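Trehalose synthase regulatory protein (Candida albicans, PDB 5HUS) probably acts as a regulatory subunit of the trehalose synthase complex, its C-terminal domain having the HAD-like fold of trehalose-phosphatases. Local coordinates at residues D68-L73 with S210-N215; A204-L209 with Y260-S265. All coordinates share one frame; numbering follows the deposited sequence.

Overall arrangement
Both contacts belong to the HAD-like, Rossmann-type part of the chain and share one element, helix 200-213, which lies against the central mixed sheet. Contact 1 joins the C-terminal end of that helix to strand 69-74; contact 2 joins its middle to the neighbouring helix 254-265. Their centres are about 12 Å apart, and the two sites pack directly where Tyr-72 CE1 of contact 1 lies 3.6 Å from Val-208 CG1 on the 204-209 segment. The helix thus meets an aromatic and polar cluster at its end and a tyrosine along its flank. Contact 2 is the more central, about 10 Å from the centre of the chain against about 16 Å for contact 1.

Contact 1 (D68-L73 with S210-N215); sequences DTFVYL and SCHNSN
The imidazole of His-212 is held by two aromatic residues of strand 69-74, Phe-70 and Tyr-72, in different ways. Phe-70 supplies the stacking. Its ring lies face to face with the imidazole, centroids 4.0 Å apart and planes inclined by 26°, and His-212 ND1 sits above the middle of the phenyl ring. The overlap is offset, because on the imidazole it is the rim that lies beneath Phe-70 CG; Phe-70 CB adds a CH-pi contact over the same ring, 4.2 Å from its centroid.

Tyr-72 supplies the polar link. Its OH meets His-212 NE2 at 2.7 Å in a short hydrogen bond that either partner could donate, and the hydroxyl lies in the imidazole plane, at the ring edge. The two rings meet rim to rim, with their planes 70° apart. His-212 reaches both partners with CG anti to its carbonyl carbon (chi1 -67°), which carries the imidazole off the helix toward the strand. Stack and hydrogen bond together should restrict its rotation.

This aromatic cluster fastens the last turn of helix 200-213 to the parallel part of the central sheet of the HAD-like fold. Tyr-72 OH is also hydrogen-bonded to Ile-105 N, and His-212 O to Lys-20 NZ. Strand 20-26 pairs with 69-74 in the sheet, while helix 61-65 packs against Thr-69 and Val-71.

Contact 2 (A204-L209 with Y260-S265); sequences AIRLVL and YEYVNS
Tyr-262 presents the edge of its ring to Ile-205, whose CG2 lies near the ring plane, 3.8 Å from Tyr-262 CE2, while the backbone N of Arg-206 approaches the ring obliquely. This is helix-to-helix packing within the HAD-like, Rossmann-type alpha/beta fold: helices 200-213 and 254-265 lie side by side against the central sheet, and the tyrosine bridges them.

Tyr-262 reaches the neighbouring helix with CG anti to its backbone N (chi1 176°), directing the ring at Ile-205 and Arg-206. The isoleucine and the tyrosine run alongside each other, pointing opposite ways. Beyond the ring, the phenol oxygen lies against the aliphatic base of the arginine: Tyr-262 OH is 3.4 Å from Arg-206 CB, with CG slightly farther away. This is packing, and no hydrogen bond joins the two segments.

The arginine runs roughly perpendicular to the tyrosine before kinking at its third torsion (chi3 66°), and it takes its guanidinium elsewhere, to a salt bridge with Asp-235 and hydrogen bonds to Phe-228 O and Gln-230 O. Met-232 touches both Arg-206 and Tyr-262. Toward the sheet, Tyr-248 meets Ile-205 and Val-263. At the C-terminal side of the tyrosine, Ser-265 OG turns back along its own helix and donates a 2.7 Å hydrogen bond to Tyr-262 O.

Contact 1 (D68-L73 with S210-N215)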
ATOM      1  N   ASP A  68      -0.024   9.912  20.540  1.00 36.17           N
ATOM      2  CA  ASP A  68      -0.717   8.629  20.507  1.00 45.04           C
ATOM      3  C   ASP A  68      -1.058   8.196  19.087  1.00 35.31           C
ATOM      4  O   ASP A  68      -1.832   7.265  18.887  1.00 31.12           O
ATOM      5  CB  ASP A  68      -1.991   8.701  21.346  1.00 51.97           C
ATOM      6  CG  ASP A  68      -2.780   9.968  21.089  1.00 60.25           C
ATOM      7  OD1 ASP A  68      -2.508  10.639  20.069  1.00 48.78           O
ATOM      8  OD2 ASP A  68      -3.671  10.294  21.903  1.00 61.64           O
ATOM      9  N   THR A  69      -0.473   8.872  18.104  1.00 34.42           N
ATOM     10  CA  THR A  69      -0.847   8.655  16.715  1.00 24.33           C
ATOM     11  C   THR A  69       0.359   8.231  15.883  1.00 23.11           C
ATOM     12  O   THR A  69       1.448   8.783  16.022  1.00 25.36           O
ATOM     13  CB  THR A  69      -1.479   9.927  16.114  1.00 35.17           C
ATOM     14  OG1 THR A  69      -2.590  10.333  16.926  1.00 35.78           O
ATOM     15  CG2 THR A  69      -1.956   9.676  14.694  1.00 29.72           C
ATOM     16  N   PHE A  70       0.157   7.234  15.032  1.00 22.26           N
ATOM     17  CA  PHE A  70       1.223   6.723  14.177  1.00 21.27           C
ATOM     18  C   PHE A  70       0.753   6.737  12.732  1.00 20.90           C
ATOM     19  O   PHE A  70      -0.238   6.088  12.390  1.00 23.01           O
ATOM     20  CB  PHE A  70       1.621   5.309  14.599  1.00 23.58           C
ATOM     21  CG  PHE A  70       1.929   5.187  16.061  1.00 28.48           C
ATOM     22  CD1 PHE A  70       1.005   4.630  16.933  1.00 36.88           C
ATOM     23  CD2 PHE A  70       3.130   5.652  16.569  1.00 29.44           C
ATOM     24  CE1 PHE A  70       1.284   4.527  18.285  1.00 41.62           C
ATOM     25  CE2 PHE A  70       3.414   5.551  17.917  1.00 36.11           C
ATOM     26  CZ  PHE A  70       2.490   4.990  18.776  1.00 40.35           C
ATOM     27  N   VAL A  71       1.458   7.493  11.892  1.00 21.15           N
ATOM     28  CA  VAL A  71       1.096   7.626  10.486  1.00 17.27           C
ATOM     29  C   VAL A  71       2.091   6.889   9.603  1.00 18.12           C
ATOM     30  O   VAL A  71       3.297   7.105   9.722  1.00 19.24           O
ATOM     31  CB  VAL A  71       1.045   9.106  10.055  1.00 21.91           C
ATOM     32  CG1 VAL A  71       0.637   9.225   8.598  1.00 20.51           C
ATOM     33  CG2 VAL A  71       0.076   9.876  10.950  1.00 20.92           C
ATOM     34  N   TYR A  72       1.576   6.010   8.741  1.00 18.11           N
ATOM     35  CA  TYR A  72       2.402   5.249   7.795  1.00 17.35           C
ATOM     36  C   TYR A  72       2.000   5.515   6.359  1.00 17.57           C
ATOM     37  O   TYR A  72       0.814   5.552   6.031  1.00 19.79           O
ATOM     38  CB  TYR A  72       2.306   3.741   8.067  1.00 15.87           C
ATOM     39  CG  TYR A  72       3.131   3.312   9.244  1.00 20.01           C
ATOM     40  CD1 TYR A  72       2.725   3.609  10.542  1.00 18.04           C
ATOM     41  CD2 TYR A  72       4.323   2.624   9.066  1.00 19.25           C
ATOM     42  CE1 TYR A  72       3.494   3.237  11.627  1.00 20.57           C
ATOM     43  CE2 TYR A  72       5.096   2.241  10.146  1.00 18.45           C
ATOM     44  CZ  TYR A  72       4.681   2.557  11.421  1.00 19.46           C
ATOM     45  OH  TYR A  72       5.444   2.169  12.499  1.00 20.77           O
ATOM     46  N   LEU A  73       3.003   5.709   5.508  1.00 18.62           N
ATOM     47  CA  LEU A  73       2.795   5.780   4.068  1.00 16.05           C
ATOM     48  C   LEU A  73       2.914   4.394   3.439  1.00 15.37           C
ATOM     49  O   LEU A  73       3.889   3.686   3.685  1.00 18.70           O
ATOM     50  CB  LEU A  73       3.819   6.717   3.429  1.00 15.29           C
ATOM     51  CG  LEU A  73       3.834   6.699   1.901  1.00 20.14           C
ATOM     52  CD1 LEU A  73       2.646   7.475   1.352  1.00 17.88           C
ATOM     53  CD2 LEU A  73       5.157   7.261   1.369  1.00 26.44           C
ATOM     54  N   SER A 210       0.295  -4.891  14.445  1.00 20.66           N
ATOM     55  CA  SER A 210       0.790  -5.733  15.539  1.00 22.53           C
ATOM     56  C   SER A 210       1.879  -5.049  16.357  1.00 23.69           C
ATOM     57  O   SER A 210       1.891  -5.138  17.579  1.00 24.65           O
ATOM     58  CB  SER A 210       1.321  -7.071  15.000  1.00 21.57           C
ATOM     59  OG  SER A 210       0.285  -7.814  14.382  1.00 27.35           O
ATOM     60  N   CYS A 211       2.802  -4.373  15.680  1.00 19.84           N
ATOM     61  CA  CYS A 211       3.898  -3.705  16.366  1.00 21.01           C
ATOM     62  C   CYS A 211       3.397  -2.656  17.341  1.00 22.62           C
ATOM     63  O   CYS A 211       3.840  -2.606  18.487  1.00 29.07           O
ATOM     64  CB  CYS A 211       4.855  -3.063  15.365  1.00 20.76           C
ATOM     65  SG  CYS A 211       5.837  -4.259  14.469  1.00 26.68           S
ATOM     66  N   HIS A 212       2.469  -1.821  16.892  1.00 20.45           N
ATOM     67  CA  HIS A 212       1.964  -0.769  17.749  1.00 21.76           C
ATOM     68  C   HIS A 212       0.891  -1.287  18.709  1.00 25.39           C
ATOM     69  O   HIS A 212       0.737  -0.758  19.809  1.00 27.96           O
ATOM     70  CB  HIS A 212       1.436   0.388  16.898  1.00 24.21           C
ATOM     71  CG  HIS A 212       2.512   1.102  16.140  1.00 23.10           C
ATOM     72  ND1 HIS A 212       3.376   1.991  16.743  1.00 27.25           N
ATOM     73  CD2 HIS A 212       2.882   1.039  14.838  1.00 23.85           C
ATOM     74  CE1 HIS A 212       4.223   2.458  15.842  1.00 28.30           C
ATOM     75  NE2 HIS A 212       3.946   1.895  14.679  1.00 25.69           N
ATOM     76  N   ASN A 213       0.172  -2.328  18.303  1.00 22.97           N
ATOM     77  CA  ASN A 213      -0.903  -2.876  19.135  1.00 27.51           C
ATOM     78  C   ASN A 213      -0.383  -3.718  20.295  1.00 38.81           C
ATOM     79  O   ASN A 213      -0.976  -3.735  21.374  1.00 30.66           O
ATOM     80  CB  ASN A 213      -1.857  -3.722  18.284  1.00 28.15           C
ATOM     81  CG  ASN A 213      -3.180  -3.992  18.976  1.00 34.20           C
ATOM     82  OD1 ASN A 213      -3.703  -3.144  19.694  1.00 28.21           O
ATOM     83  ND2 ASN A 213      -3.733  -5.178  18.750  1.00 30.34           N
ATOM     84  N   SER A 214       0.720  -4.422  20.068  1.00 28.14           N
ATOM     85  CA  SER A 214       1.253  -5.344  21.067  1.00 32.70           C
ATOM     86  C   SER A 214       2.606  -4.891  21.588  1.00 32.35           C
ATOM     87  O   SER A 214       3.264  -5.621  22.330  1.00 35.65           O
ATOM     88  CB  SER A 214       1.366  -6.751  20.482  1.00 31.79           C
ATOM     89  OG  SER A 214       0.128  -7.184  19.946  1.00 40.93           O
ATOM     90  N   ASN A 215       3.009  -3.686  21.193  1.00 31.58           N
ATOM     91  CA  ASN A 215       4.301  -3.117  21.568  1.00 36.55           C
ATOM     92  C   ASN A 215       5.487  -4.032  21.260  1.00 46.07           C
ATOM     93  O   ASN A 215       6.301  -4.321  22.135  1.00 41.40           O
ATOM     94  CB  ASN A 215       4.315  -2.755  23.051  1.00 48.65           C
ATOM     95  CG  ASN A 215       4.603  -1.292  23.284  1.00 53.45           C
ATOM     96  OD1 ASN A 215       5.722  -0.826  23.067  1.00 59.99           O
ATOM     97  ND2 ASN A 215       3.592  -0.554  23.722  1.00 63.07           N
TER

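Contact 2 (A204-L209 with Y260-S265)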
ATOM      1  N   ALA A 204       1.590  -6.521   5.491  1.00 18.39           N
ATOM      2  CA  ALA A 204       2.337  -5.380   6.011  1.00 18.60           C
ATOM      3  C   ALA A 204       1.493  -4.560   6.983  1.00 17.79           C
ATOM      4  O   ALA A 204       1.982  -4.126   8.021  1.00 16.80           O
ATOM      5  CB  ALA A 204       2.841  -4.498   4.871  1.00 17.84           C
ATOM      6  N   ILE A 205       0.228  -4.348   6.640  1.00 15.55           N
ATOM      7  CA  ILE A 205      -0.669  -3.615   7.517  1.00 18.43           C
ATOM      8  C   ILE A 205      -0.811  -4.371   8.837  1.00 20.99           C
ATOM      9  O   ILE A 205      -0.721  -3.785   9.913  1.00 18.49           O
ATOM     10  CB  ILE A 205      -2.049  -3.392   6.866  1.00 16.24           C
ATOM     11  CG1 ILE A 205      -1.916  -2.380   5.717  1.00 21.69           C
ATOM     12  CG2 ILE A 205      -3.066  -2.891   7.921  1.00 18.94           C
ATOM     13  CD1 ILE A 205      -3.165  -2.213   4.879  1.00 24.11           C
ATOM     14  N   ARG A 206      -0.982  -5.686   8.747  1.00 21.44           N
ATOM     15  CA  ARG A 206      -1.098  -6.516   9.941  1.00 17.84           C
ATOM     16  C   ARG A 206       0.165  -6.435  10.791  1.00 20.04           C
ATOM     17  O   ARG A 206       0.088  -6.374  12.011  1.00 21.84           O
ATOM     18  CB  ARG A 206      -1.386  -7.971   9.562  1.00 19.80           C
ATOM     19  CG  ARG A 206      -1.402  -8.914  10.760  1.00 23.60           C
ATOM     20  CD  ARG A 206      -1.767 -10.338  10.350  1.00 22.07           C
ATOM     21  NE  ARG A 206      -0.760 -10.954   9.493  1.00 29.11           N
ATOM     22  CZ  ARG A 206      -0.865 -12.176   8.978  1.00 31.78           C
ATOM     23  NH1 ARG A 206      -1.936 -12.918   9.236  1.00 31.34           N
ATOM     24  NH2 ARG A 206       0.100 -12.656   8.203  1.00 28.84           N
ATOM     25  N   LEU A 207       1.324  -6.413  10.141  1.00 19.57           N
ATOM     26  CA  LEU A 207       2.599  -6.307  10.851  1.00 14.73           C
ATOM     27  C   LEU A 207       2.730  -4.971  11.585  1.00 18.96           C
ATOM     28  O   LEU A 207       3.089  -4.927  12.764  1.00 18.51           O
ATOM     29  CB  LEU A 207       3.767  -6.501   9.868  1.00 14.98           C
ATOM     30  CG  LEU A 207       5.208  -6.453  10.393  1.00 18.92           C
ATOM     31  CD1 LEU A 207       6.118  -7.249   9.470  1.00 23.28           C
ATOM     32  CD2 LEU A 207       5.745  -5.022  10.516  1.00 20.73           C
ATOM     33  N   VAL A 208       2.461  -3.877  10.881  1.00 20.99           N
ATOM     34  CA  VAL A 208       2.536  -2.555  11.495  1.00 17.92           C
ATOM     35  C   VAL A 208       1.536  -2.437  12.643  1.00 19.05           C
ATOM     36  O   VAL A 208       1.881  -1.972  13.729  1.00 20.01           O
ATOM     37  CB  VAL A 208       2.295  -1.447  10.451  1.00 17.42           C
ATOM     38  CG1 VAL A 208       2.186  -0.087  11.121  1.00 20.28           C
ATOM     39  CG2 VAL A 208       3.429  -1.455   9.421  1.00 17.05           C
ATOM     40  N   LEU A 209       0.311  -2.891  12.407  1.00 16.62           N
ATOM     41  CA  LEU A 209      -0.706  -2.888  13.452  1.00 22.82           C
ATOM     42  C   LEU A 209      -0.245  -3.695  14.671  1.00 24.45           C
ATOM     43  O   LEU A 209      -0.347  -3.210  15.799  1.00 23.23           O
ATOM     44  CB  LEU A 209      -2.032  -3.427  12.915  1.00 19.20           C
ATOM     45  CG  LEU A 209      -3.176  -3.582  13.924  1.00 17.64           C
ATOM     46  CD1 LEU A 209      -3.471  -2.266  14.632  1.00 21.90           C
ATOM     47  CD2 LEU A 209      -4.419  -4.098  13.220  1.00 27.27           C
ATOM     48  N   TYR A 260      -9.237  -2.077   2.047  1.00 20.21           N
ATOM     49  CA  TYR A 260     -10.464  -1.549   2.661  1.00 20.18           C
ATOM     50  C   TYR A 260     -11.213  -2.663   3.375  1.00 22.91           C
ATOM     51  O   TYR A 260     -11.630  -2.518   4.520  1.00 20.76           O
ATOM     52  CB  TYR A 260     -11.399  -0.906   1.626  1.00 17.67           C
ATOM     53  CG  TYR A 260     -10.857   0.328   0.956  1.00 19.70           C
ATOM     54  CD1 TYR A 260     -10.204   1.316   1.681  1.00 22.73           C
ATOM     55  CD2 TYR A 260     -10.994   0.500  -0.413  1.00 23.34           C
ATOM     56  CE1 TYR A 260      -9.709   2.452   1.050  1.00 20.84           C
ATOM     57  CE2 TYR A 260     -10.500   1.618  -1.048  1.00 20.76           C
ATOM     58  CZ  TYR A 260      -9.857   2.586  -0.317  1.00 21.69           C
ATOM     59  OH  TYR A 260      -9.367   3.689  -0.968  1.00 22.90           O
ATOM     60  N   GLU A 261     -11.393  -3.776   2.680  1.00 26.17           N
ATOM     61  CA  GLU A 261     -12.113  -4.905   3.256  1.00 26.97           C
ATOM     62  C   GLU A 261     -11.423  -5.423   4.517  1.00 25.79           C
ATOM     63  O   GLU A 261     -12.089  -5.760   5.500  1.00 26.01           O
ATOM     64  CB  GLU A 261     -12.258  -6.016   2.218  1.00 26.02           C
ATOM     65  CG  GLU A 261     -13.176  -5.644   1.063  1.00 27.69           C
ATOM     66  CD  GLU A 261     -13.220  -6.709  -0.017  1.00 45.51           C
ATOM     67  OE1 GLU A 261     -12.775  -7.840   0.247  1.00 40.70           O
ATOM     68  OE2 GLU A 261     -13.697  -6.410  -1.133  1.00 46.54           O
ATOM     69  N   TYR A 262     -10.093  -5.464   4.500  1.00 22.96           N
ATOM     70  CA  TYR A 262      -9.341  -5.918   5.670  1.00 21.14           C
ATOM     71  C   TYR A 262      -9.487  -4.965   6.855  1.00 24.40           C
ATOM     72  O   TYR A 262      -9.760  -5.396   7.977  1.00 26.00           O
ATOM     73  CB  TYR A 262      -7.854  -6.100   5.328  1.00 20.87           C
ATOM     74  CG  TYR A 262      -7.007  -6.471   6.532  1.00 23.93           C
ATOM     75  CD1 TYR A 262      -7.350  -7.549   7.344  1.00 22.11           C
ATOM     76  CD2 TYR A 262      -5.871  -5.744   6.863  1.00 23.17           C
ATOM     77  CE1 TYR A 262      -6.585  -7.888   8.451  1.00 26.75           C
ATOM     78  CE2 TYR A 262      -5.097  -6.076   7.963  1.00 23.76           C
ATOM     79  CZ  TYR A 262      -5.460  -7.149   8.757  1.00 30.55           C
ATOM     80  OH  TYR A 262      -4.693  -7.486   9.851  1.00 26.68           O
ATOM     81  N   VAL A 263      -9.300  -3.669   6.612  1.00 22.13           N
ATOM     82  CA  VAL A 263      -9.409  -2.694   7.686  1.00 20.10           C
ATOM     83  C   VAL A 263     -10.846  -2.638   8.204  1.00 22.42           C
ATOM     84  O   VAL A 263     -11.061  -2.505   9.405  1.00 23.91           O
ATOM     85  CB  VAL A 263      -8.934  -1.299   7.230  1.00 20.42           C
ATOM     86  CG1 VAL A 263      -9.222  -0.255   8.294  1.00 24.53           C
ATOM     87  CG2 VAL A 263      -7.441  -1.356   6.932  1.00 22.19           C
ATOM     88  N   ASN A 264     -11.822  -2.767   7.307  1.00 23.20           N
ATOM     89  CA  ASN A 264     -13.230  -2.828   7.721  1.00 28.45           C
ATOM     90  C   ASN A 264     -13.485  -3.995   8.664  1.00 26.58           C
ATOM     91  O   ASN A 264     -14.217  -3.867   9.648  1.00 30.88           O
ATOM     92  CB  ASN A 264     -14.159  -2.943   6.509  1.00 25.35           C
ATOM     93  CG  ASN A 264     -14.337  -1.625   5.782  1.00 23.53           C
ATOM     94  OD1 ASN A 264     -13.966  -0.573   6.290  1.00 24.86           O
ATOM     95  ND2 ASN A 264     -14.916  -1.681   4.589  1.00 28.57           N
ATOM     96  N   SER A 265     -12.860  -5.126   8.362  1.00 28.66           N
ATOM     97  CA  SER A 265     -13.047  -6.345   9.141  1.00 36.10           C
ATOM     98  C   SER A 265     -12.390  -6.260  10.518  1.00 36.31           C
ATOM     99  O   SER A 265     -12.737  -7.021  11.417  1.00 34.21           O
ATOM    100  CB  SER A 265     -12.506  -7.552   8.373  1.00 29.99           C
ATOM    101  OG  SER A 265     -11.092  -7.647   8.448  1.00 26.58           O
TER